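PDB 1XKY: dihydrodipicolinate synthase from Bacillus anthracis, which probably catalyses the condensation of pyruvate with aspartate semialdehyde that opens the lysine branch of bacterial amino-acid biosynthesis. Local coordinates for residues A[127-131]-A[161-165]; A[64-68]-A[99-103]; A[13-19]-A[46-51]. All coordinates share one frame. Residues are numbered along the deposited sequence.

Contact 1 (A[127-131]-A[161-165]); sequences YQHFK and RLSEI. With K (potassium ion), chain F.
The guanidinium of Arg-161 lies flat over one face of the Tyr-127 ring, centres 3.7 Å apart and planes at 15°, a cation-pi stack with CZ of Arg-161 almost on the ring normal. Tyr-127 (chi1 t, chi2 83°) extends from helical residues 127-131 toward 161-165, while Arg-161 (m, t, p) arches over it; Arg-161 NH1 also forms a salt bridge with Glu-124, one turn before Tyr-127 on helix 123-135. A water bridges the two residues, 2.7 Å from Tyr-127 OH and donating to Arg-161 O, also 2.7 Å away. Nearest in backbone are Tyr-127 and Leu-162, CA to CA 6.8 Å. Helices 123-135 and 156-163 belong to the outer layer of a TIM barrel, and beneath the stack their apolar side chains meet above strand 141-145. Leu-162 (m, t) places CD2 3.5 Å from Tyr-127 CD1 and CD1 3.5 Å from Phe-130 CD2; Phe-130 and Leu-162 both touch Leu-143. Beyond Ser-163, Glu-164 and Ile-165 form a turn, and Ile-165 is extended (phi/psi -81/131); its CD1 packs 3.9 Å from CG of Lys-131, extended to CE (t, t, t), then bent at chi4 (m) and salt-bridged through NZ to Glu-135. This turn also holds potassium: Ser-163 O at 2.7 Å and Ile-165 O at 2.8 Å bind the ion together with two waters and the carbonyls of Glu-166 and Ile-168.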
loop_
_atom_site.group_PDB
_atom_site.type_symbol
_atom_site.label_atom_id
_atom_site.label_comp_id
_atom_site.label_asym_id
_atom_site.label_seq_id
_atom_site.Cartn_x
_atom_site.Cartn_y
_atom_site.Cartn_z
ATOM N N TYR A 127 16.221 -17.243 -6.437
ATOM C CA TYR A 127 17.633 -17.471 -6.690
ATOM C C TYR A 127 17.865 -18.829 -7.383
ATOM O O TYR A 127 18.542 -18.901 -8.414
ATOM C CB TYR A 127 18.454 -17.360 -5.397
ATOM C CG TYR A 127 19.891 -17.674 -5.657
ATOM C CD1 TYR A 127 20.747 -16.701 -6.162
ATOM C CD2 TYR A 127 20.383 -18.964 -5.478
ATOM C CE1 TYR A 127 22.075 -17.005 -6.455
ATOM C CE2 TYR A 127 21.695 -19.272 -5.759
ATOM C CZ TYR A 127 22.538 -18.287 -6.241
ATOM O OH TYR A 127 23.848 -18.589 -6.524
ATOM N N GLN A 128 17.293 -19.896 -6.828
ATOM C CA GLN A 128 17.438 -21.225 -7.422
ATOM C C GLN A 128 16.768 -21.324 -8.796
ATOM O O GLN A 128 17.264 -22.002 -9.695
ATOM C CB GLN A 128 16.886 -22.298 -6.484
ATOM C CG GLN A 128 17.636 -22.424 -5.160
ATOM C CD GLN A 128 19.115 -22.805 -5.298
ATOM O OE1 GLN A 128 19.931 -22.449 -4.436
ATOM N NE2 GLN A 128 19.467 -23.520 -6.368
ATOM N N HIS A 129 15.653 -20.622 -8.953
ATOM C CA HIS A 129 14.909 -20.591 -10.214
ATOM C C HIS A 129 15.771 -19.998 -11.328
ATOM O O HIS A 129 15.992 -20.640 -12.353
ATOM C CB HIS A 129 13.611 -19.797 -9.988
ATOM C CG HIS A 129 12.875 -19.402 -11.233
ATOM N ND1 HIS A 129 11.970 -20.234 -11.861
ATOM C CD2 HIS A 129 12.851 -18.232 -11.915
ATOM C CE1 HIS A 129 11.440 -19.597 -12.893
ATOM N NE2 HIS A 129 11.961 -18.383 -12.950
ATOM N N PHE A 130 16.272 -18.787 -11.101
ATOM C CA PHE A 130 17.053 -18.061 -12.105
ATOM C C PHE A 130 18.393 -18.748 -12.370
ATOM O O PHE A 130 18.829 -18.849 -13.511
ATOM C CB PHE A 130 17.289 -16.618 -11.656
ATOM C CG PHE A 130 16.051 -15.748 -11.691
ATOM C CD1 PHE A 130 15.294 -15.636 -12.849
ATOM C CD2 PHE A 130 15.669 -15.012 -10.574
ATOM C CE1 PHE A 130 14.168 -14.810 -12.891
ATOM C CE2 PHE A 130 14.542 -14.190 -10.606
ATOM C CZ PHE A 130 13.798 -14.084 -11.765
ATOM N N LYS A 131 19.034 -19.227 -11.305
ATOM C CA LYS A 131 20.285 -19.980 -11.420
ATOM C C LYS A 131 20.133 -21.210 -12.315
ATOM O O LYS A 131 20.965 -21.445 -13.196
ATOM C CB LYS A 131 20.791 -20.387 -10.027
ATOM C CG LYS A 131 22.089 -21.200 -10.027
ATOM C CD LYS A 131 22.637 -21.326 -8.623
ATOM C CE LYS A 131 23.957 -22.071 -8.594
ATOM N NZ LYS A 131 23.756 -23.522 -8.798
ATOM N N ARG A 161 23.711 -11.471 -5.893
ATOM C CA ARG A 161 24.117 -12.886 -5.950
ATOM C C ARG A 161 23.985 -13.438 -7.373
ATOM O O ARG A 161 24.893 -14.097 -7.877
ATOM C CB ARG A 161 23.291 -13.751 -5.002
ATOM C CG ARG A 161 23.480 -13.467 -3.527
ATOM C CD ARG A 161 22.480 -14.272 -2.710
ATOM N NE ARG A 161 22.717 -15.711 -2.816
ATOM C CZ ARG A 161 21.817 -16.653 -2.536
ATOM N NH1 ARG A 161 20.602 -16.327 -2.136
ATOM N NH2 ARG A 161 22.138 -17.931 -2.657
ATOM N N LEU A 162 22.849 -13.165 -8.016
ATOM C CA LEU A 162 22.618 -13.634 -9.382
ATOM C C LEU A 162 23.614 -13.030 -10.386
ATOM O O LEU A 162 24.059 -13.720 -11.306
ATOM C CB LEU A 162 21.163 -13.388 -9.803
ATOM C CG LEU A 162 20.155 -14.303 -9.100
ATOM C CD1 LEU A 162 18.728 -13.846 -9.352
ATOM C CD2 LEU A 162 20.334 -15.755 -9.522
ATOM N N SER A 163 23.997 -11.768 -10.173
ATOM C CA SER A 163 24.967 -11.085 -11.038
ATOM C C SER A 163 26.346 -11.756 -11.033
ATOM O O SER A 163 27.129 -11.565 -11.965
ATOM C CB SER A 163 25.126 -9.609 -10.645
ATOM O OG SER A 163 25.975 -9.463 -9.516
ATOM N N GLU A 164 26.645 -12.522 -9.988
ATOM C CA GLU A 164 27.886 -13.277 -9.921
ATOM C C GLU A 164 27.883 -14.504 -10.833
ATOM O O GLU A 164 28.923 -15.104 -11.062
ATOM C CB GLU A 164 28.178 -13.694 -8.482
ATOM C CG GLU A 164 28.475 -12.508 -7.578
ATOM C CD GLU A 164 28.496 -12.864 -6.111
ATOM O OE1 GLU A 164 28.602 -14.061 -5.766
ATOM O OE2 GLU A 164 28.394 -11.936 -5.291
ATOM N N ILE A 165 26.720 -14.892 -11.342
ATOM C CA ILE A 165 26.656 -15.993 -12.287
ATOM C C ILE A 165 27.031 -15.443 -13.655
ATOM O O ILE A 165 26.504 -14.407 -14.077
ATOM C CB ILE A 165 25.277 -16.645 -12.294
ATOM C CG1 ILE A 165 25.017 -17.272 -10.912
ATOM C CG2 ILE A 165 25.178 -17.681 -13.412
ATOM C CD1 ILE A 165 23.596 -17.639 -10.661
HETATM K K K F . 27.444 -11.844 -14.605
HETATM O O HOH W 1 25.569 -16.586 -7.058
HETATM O O HOH W 2 27.697 -9.171 -15.771
HETATM O O HOH W 3 29.964 -12.406 -14.104
#

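Contact 2 (A[64-68]-A[99-103]); sequences SEEKV and LTKKA
Two helical segments, 64-68 at the start of helix 64-78 and 99-103 within helix 93-105, run side by side in the same general direction, with axes 10.5 Å apart at closest approach and a signed crossing angle of -29°. The CA atoms of Ser-64 and Leu-99 are 7.2 Å apart and those of Val-68 and Ala-103 6.2 Å, so the backbones draw closer toward the C-terminal end of the pair. Leu-99 is the central side chain. With chi1 t and chi2 p it spreads its two methyls between three neighbours: CD1 lies 3.8 Å from Ser-64 OG and 4.0 Å from Val-68 CG2, and CD2 lies 3.8 Å from Lys-67 CD. Ser-64 (chi1 t) and Val-68 (chi1 t), one turn apart, both point toward the partner helix. Lys-67 (m, t, t, t) is extended from CB on and runs alongside the leucine. Lys-102 (m, t, t, p) starts toward segment 64-68, setting CB 3.8 Å from Val-68 CG2, then turns its end away, where NZ makes a long, weak ion pair with Asp-98. The contact is thus made by van der Waals packing, with the methylenes of Lys-67 and Lys-102 adding to a small apolar patch around Leu-99 and Tyr-71 of helix 64-78 continuing it against Leu-99 and Ala-103. Successive helices lying nearly parallel around the outside of a closed parallel barrel, each returning the chain to the next strand, are typical of the TIM-barrel fold.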
loop_
_atom_site.group_PDB
_atom_site.type_symbol
_atom_site.label_atom_id
_atom_site.label_comp_id
_atom_site.label_asym_id
_atom_site.label_seq_id
_atom_site.Cartn_x
_atom_site.Cartn_y
_atom_site.Cartn_z
ATOM N N SER A 64 3.471 -22.070 -26.529
ATOM C CA SER A 64 4.911 -22.275 -26.631
ATOM C C SER A 64 5.351 -22.345 -28.099
ATOM O O SER A 64 6.397 -21.830 -28.471
ATOM C CB SER A 64 5.314 -23.548 -25.886
ATOM O OG SER A 64 6.690 -23.820 -26.074
ATOM N N GLU A 65 4.515 -22.960 -28.925
ATOM C CA GLU A 65 4.788 -23.121 -30.350
ATOM C C GLU A 65 4.755 -21.767 -31.065
ATOM O O GLU A 65 5.596 -21.491 -31.910
ATOM C CB GLU A 65 3.777 -24.094 -30.981
ATOM C CG GLU A 65 3.954 -25.566 -30.561
ATOM C CD GLU A 65 3.554 -25.871 -29.106
ATOM O OE1 GLU A 65 2.636 -25.208 -28.561
ATOM O OE2 GLU A 65 4.172 -26.787 -28.508
ATOM N N GLU A 66 3.781 -20.932 -30.713
ATOM C CA GLU A 66 3.690 -19.550 -31.209
ATOM C C GLU A 66 4.907 -18.708 -30.822
ATOM O O GLU A 66 5.468 -17.981 -31.654
ATOM C CB GLU A 66 2.403 -18.892 -30.699
ATOM C CG GLU A 66 1.168 -19.347 -31.454
ATOM C CD GLU A 66 -0.125 -18.775 -30.910
ATOM O OE1 GLU A 66 -0.281 -18.667 -29.674
ATOM O OE2 GLU A 66 -1.000 -18.454 -31.736
ATOM N N LYS A 67 5.318 -18.829 -29.561
ATOM C CA LYS A 67 6.482 -18.117 -29.063
ATOM C C LYS A 67 7.714 -18.441 -29.906
ATOM O O LYS A 67 8.374 -17.539 -30.390
ATOM C CB LYS A 67 6.727 -18.433 -27.585
ATOM C CG LYS A 67 5.685 -17.842 -26.653
ATOM C CD LYS A 67 5.917 -18.285 -25.218
ATOM C CE LYS A 67 4.870 -17.708 -24.303
ATOM N NZ LYS A 67 4.893 -18.319 -22.963
ATOM N N VAL A 68 7.990 -19.730 -30.094
ATOM C CA VAL A 68 9.180 -20.186 -30.823
ATOM C C VAL A 68 9.145 -19.746 -32.294
ATOM O O VAL A 68 10.158 -19.315 -32.827
ATOM C CB VAL A 68 9.365 -21.737 -30.724
ATOM C CG1 VAL A 68 10.522 -22.216 -31.626
ATOM C CG2 VAL A 68 9.592 -22.169 -29.266
ATOM N N LEU A 99 11.644 -23.835 -22.628
ATOM C CA LEU A 99 11.452 -22.746 -23.595
ATOM C C LEU A 99 12.763 -22.002 -23.864
ATOM O O LEU A 99 13.002 -21.522 -24.970
ATOM C CB LEU A 99 10.366 -21.777 -23.117
ATOM C CG LEU A 99 9.922 -20.671 -24.075
ATOM C CD1 LEU A 99 9.413 -21.248 -25.405
ATOM C CD2 LEU A 99 8.862 -19.832 -23.425
ATOM N N THR A 100 13.616 -21.922 -22.851
ATOM C CA THR A 100 14.914 -21.272 -22.986
ATOM C C THR A 100 15.789 -22.034 -23.990
ATOM O O THR A 100 16.442 -21.409 -24.836
ATOM C CB THR A 100 15.589 -21.097 -21.611
ATOM O OG1 THR A 100 14.809 -20.184 -20.815
ATOM C CG2 THR A 100 17.000 -20.554 -21.742
ATOM N N LYS A 101 15.762 -23.368 -23.915
ATOM C CA LYS A 101 16.460 -24.231 -24.882
ATOM C C LYS A 101 15.943 -23.988 -26.286
ATOM O O LYS A 101 16.720 -23.823 -27.211
ATOM C CB LYS A 101 16.268 -25.722 -24.568
ATOM C CG LYS A 101 16.686 -26.180 -23.178
ATOM C CD LYS A 101 18.153 -26.531 -23.071
ATOM C CE LYS A 101 18.501 -27.031 -21.672
ATOM N NZ LYS A 101 17.743 -28.257 -21.297
ATOM N N LYS A 102 14.622 -23.986 -26.434
ATOM C CA LYS A 102 13.996 -23.773 -27.729
ATOM C C LYS A 102 14.350 -22.410 -28.333
ATOM O O LYS A 102 14.683 -22.324 -29.514
ATOM C CB LYS A 102 12.480 -23.961 -27.634
ATOM C CG LYS A 102 12.061 -25.422 -27.507
ATOM C CD LYS A 102 10.707 -25.561 -26.853
ATOM C CE LYS A 102 10.064 -26.902 -27.142
ATOM N NZ LYS A 102 11.018 -28.030 -26.931
ATOM N N ALA A 103 14.294 -21.354 -27.526
ATOM C CA ALA A 103 14.733 -20.028 -27.974
ATOM C C ALA A 103 16.210 -20.035 -28.389
ATOM O O ALA A 103 16.571 -19.461 -29.416
ATOM C CB ALA A 103 14.492 -18.984 -26.896
#

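Contact 3 (A[13-19]-A[46-51])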
loop_
_atom_site.group_PDB
_atom_site.type_symbol
_atom_site.label_atom_id
_atom_site.label_comp_id
_atom_site.label_asym_id
_atom_site.label_seq_id
_atom_site.Cartn_x
_atom_site.Cartn_y
_atom_site.Cartn_z
ATOM N N PHE A 13 23.063 -4.217 -25.147
ATOM C CA PHE A 13 21.674 -3.973 -25.536
ATOM C C PHE A 13 21.404 -2.508 -25.884
ATOM O O PHE A 13 20.308 -2.184 -26.320
ATOM C CB PHE A 13 20.713 -4.424 -24.434
ATOM C CG PHE A 13 20.860 -5.863 -24.061
ATOM C CD1 PHE A 13 20.747 -6.856 -25.025
ATOM C CD2 PHE A 13 21.098 -6.234 -22.749
ATOM C CE1 PHE A 13 20.876 -8.192 -24.687
ATOM C CE2 PHE A 13 21.229 -7.574 -22.405
ATOM C CZ PHE A 13 21.114 -8.550 -23.370
ATOM N N GLY A 14 22.393 -1.640 -25.684
ATOM C CA GLY A 14 22.239 -0.208 -25.948
ATOM C C GLY A 14 21.394 0.518 -24.912
ATOM O O GLY A 14 21.208 0.030 -23.786
ATOM N N THR A 15 20.875 1.685 -25.294
ATOM C CA THR A 15 20.139 2.553 -24.369
ATOM C C THR A 15 18.622 2.402 -24.448
ATOM O O THR A 15 17.929 2.736 -23.495
ATOM C CB THR A 15 20.480 4.044 -24.607
ATOM O OG1 THR A 15 20.417 4.328 -26.014
ATOM C CG2 THR A 15 21.864 4.368 -24.086
ATOM N N ILE A 16 18.099 1.943 -25.584
ATOM C CA ILE A 16 16.649 1.747 -25.745
ATOM C C ILE A 16 16.301 0.356 -26.285
ATOM O O ILE A 16 16.150 0.164 -27.492
ATOM C CB ILE A 16 16.010 2.805 -26.668
ATOM C CG1 ILE A 16 16.407 4.225 -26.227
ATOM C CG2 ILE A 16 14.475 2.643 -26.662
ATOM C CD1 ILE A 16 15.892 5.329 -27.115
ATOM N N ALA A 17 16.171 -0.610 -25.380
ATOM C CA ALA A 17 15.559 -1.888 -25.729
ATOM C C ALA A 17 14.054 -1.680 -25.782
ATOM O O ALA A 17 13.502 -0.884 -25.021
ATOM C CB ALA A 17 15.930 -2.971 -24.723
ATOM N N THR A 18 13.390 -2.357 -26.709
ATOM C CA THR A 18 11.966 -2.195 -26.870
ATOM C C THR A 18 11.261 -3.506 -26.593
ATOM O O THR A 18 11.628 -4.556 -27.152
ATOM C CB THR A 18 11.599 -1.655 -28.270
ATOM O OG1 THR A 18 12.150 -0.342 -28.419
ATOM C CG2 THR A 18 10.091 -1.589 -28.455
ATOM N N ALA A 19 10.276 -3.420 -25.693
ATOM C CA ALA A 19 9.378 -4.515 -25.346
ATOM C C ALA A 19 8.297 -4.609 -26.408
ATOM O O ALA A 19 7.212 -4.043 -26.269
ATOM C CB ALA A 19 8.752 -4.279 -23.971
ATOM N N GLY A 46 15.181 4.354 -33.371
ATOM C CA GLY A 46 15.922 4.444 -32.107
ATOM C C GLY A 46 16.011 3.202 -31.230
ATOM O O GLY A 46 16.673 3.233 -30.185
ATOM N N THR A 47 15.363 2.107 -31.636
ATOM C CA THR A 47 15.424 0.849 -30.863
ATOM C C THR A 47 16.789 0.177 -31.030
ATOM O O THR A 47 17.249 -0.031 -32.159
ATOM C CB THR A 47 14.279 -0.126 -31.259
ATOM O OG1 THR A 47 13.022 0.396 -30.804
ATOM C CG2 THR A 47 14.478 -1.521 -30.652
ATOM N N THR A 48 17.436 -0.151 -29.906
ATOM C CA THR A 48 18.792 -0.729 -29.910
ATOM C C THR A 48 18.833 -2.222 -29.557
ATOM O O THR A 48 19.885 -2.853 -29.633
ATOM C CB THR A 48 19.746 0.039 -28.950
ATOM O OG1 THR A 48 19.303 -0.081 -27.588
ATOM C CG2 THR A 48 19.814 1.496 -29.317
ATOM N N ALA A 49 17.690 -2.768 -29.152
ATOM C CA ALA A 49 17.546 -4.185 -28.833
ATOM C C ALA A 49 16.061 -4.490 -28.823
ATOM O O ALA A 49 15.256 -3.630 -28.459
ATOM C CB ALA A 49 18.170 -4.520 -27.474
ATOM N N ILE A 50 15.688 -5.696 -29.231
ATOM C CA ILE A 50 14.282 -6.071 -29.235
ATOM C C ILE A 50 14.005 -7.210 -28.263
ATOM O O ILE A 50 14.615 -8.273 -28.357
ATOM C CB ILE A 50 13.797 -6.456 -30.644
ATOM C CG1 ILE A 50 13.836 -5.227 -31.554
ATOM C CG2 ILE A 50 12.370 -7.037 -30.586
ATOM C CD1 ILE A 50 13.518 -5.521 -32.994
ATOM N N VAL A 51 13.076 -6.970 -27.335
ATOM C CA VAL A 51 12.552 -8.029 -26.475
ATOM C C VAL A 51 11.321 -8.634 -27.155
ATOM O O VAL A 51 10.335 -7.939 -27.416
ATOM C CB VAL A 51 12.186 -7.531 -25.053
ATOM C CG1 VAL A 51 11.834 -8.711 -24.165
ATOM C CG2 VAL A 51 13.330 -6.740 -24.450
#
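Where the first two barrel strands begin, the hydroxyl of Thr-48 is used twice: OG1 donates to Phe-13 O (2.7 Å) and accepts from Ile-16 N (3.1 Å), tying the turn before strand 16-19 to the residues leading into strand 49-52. Gly-14 sits within that turn with positive phi, and a CB there would collide with Thr-48 OG1. Thr-48 N donates to Ile-16 O (2.8 Å), still within this irregular entry. Parallel pairing is regular at Thr-18/Ile-50 and Ala-19/Val-51: Thr-18 N donates to Ala-49 O (2.9 Å) and Val-51 N to Thr-18 O (2.8 Å), so Thr-18 uses both its amide and its carbonyl toward strand 49-52. Ala-17 and Ala-19 instead turn their backbones to Ser-215 on the other side, and Ile-50 bonds to Pro-83 and Ile-85, carrying the sheet onward. Thr-18 OG1 and Thr-47 OG1 are 2.6 Å apart in a hydrogen bond, and Thr-18 OG1 also reaches Ser-218. On the other face Ala-17 CB and Ala-49 CB touch at 3.9 Å. Although buried Ala-49 N has no partner in the model, the entry to these two parallel strands of the beta-alpha-beta unit is held by hydroxyls as well as by the backbone ladder.

The three contacts follow one another along a single eight-stranded parallel barrel: contact 3 closes first, then contact 2, then contact 1, each joining segments some 30 residues apart, as expected when neighbouring beta-alpha units meet. Contact 3 pairs strands 16-19 and 49-52 about 8 Å from the centre of the chain, whereas contacts 2 and 1 join outer helices with centres about 18 and 20 Å from it. By these positions, strand pairing inside and helix packing outside form two layers of one repeating architecture, with potassium bound by carbonyls of contact 1. Helix 64-78 of contact 2 follows strand 49-52 of contact 3 directly. The contact centres lie 21 to 24 Å apart and none touches another.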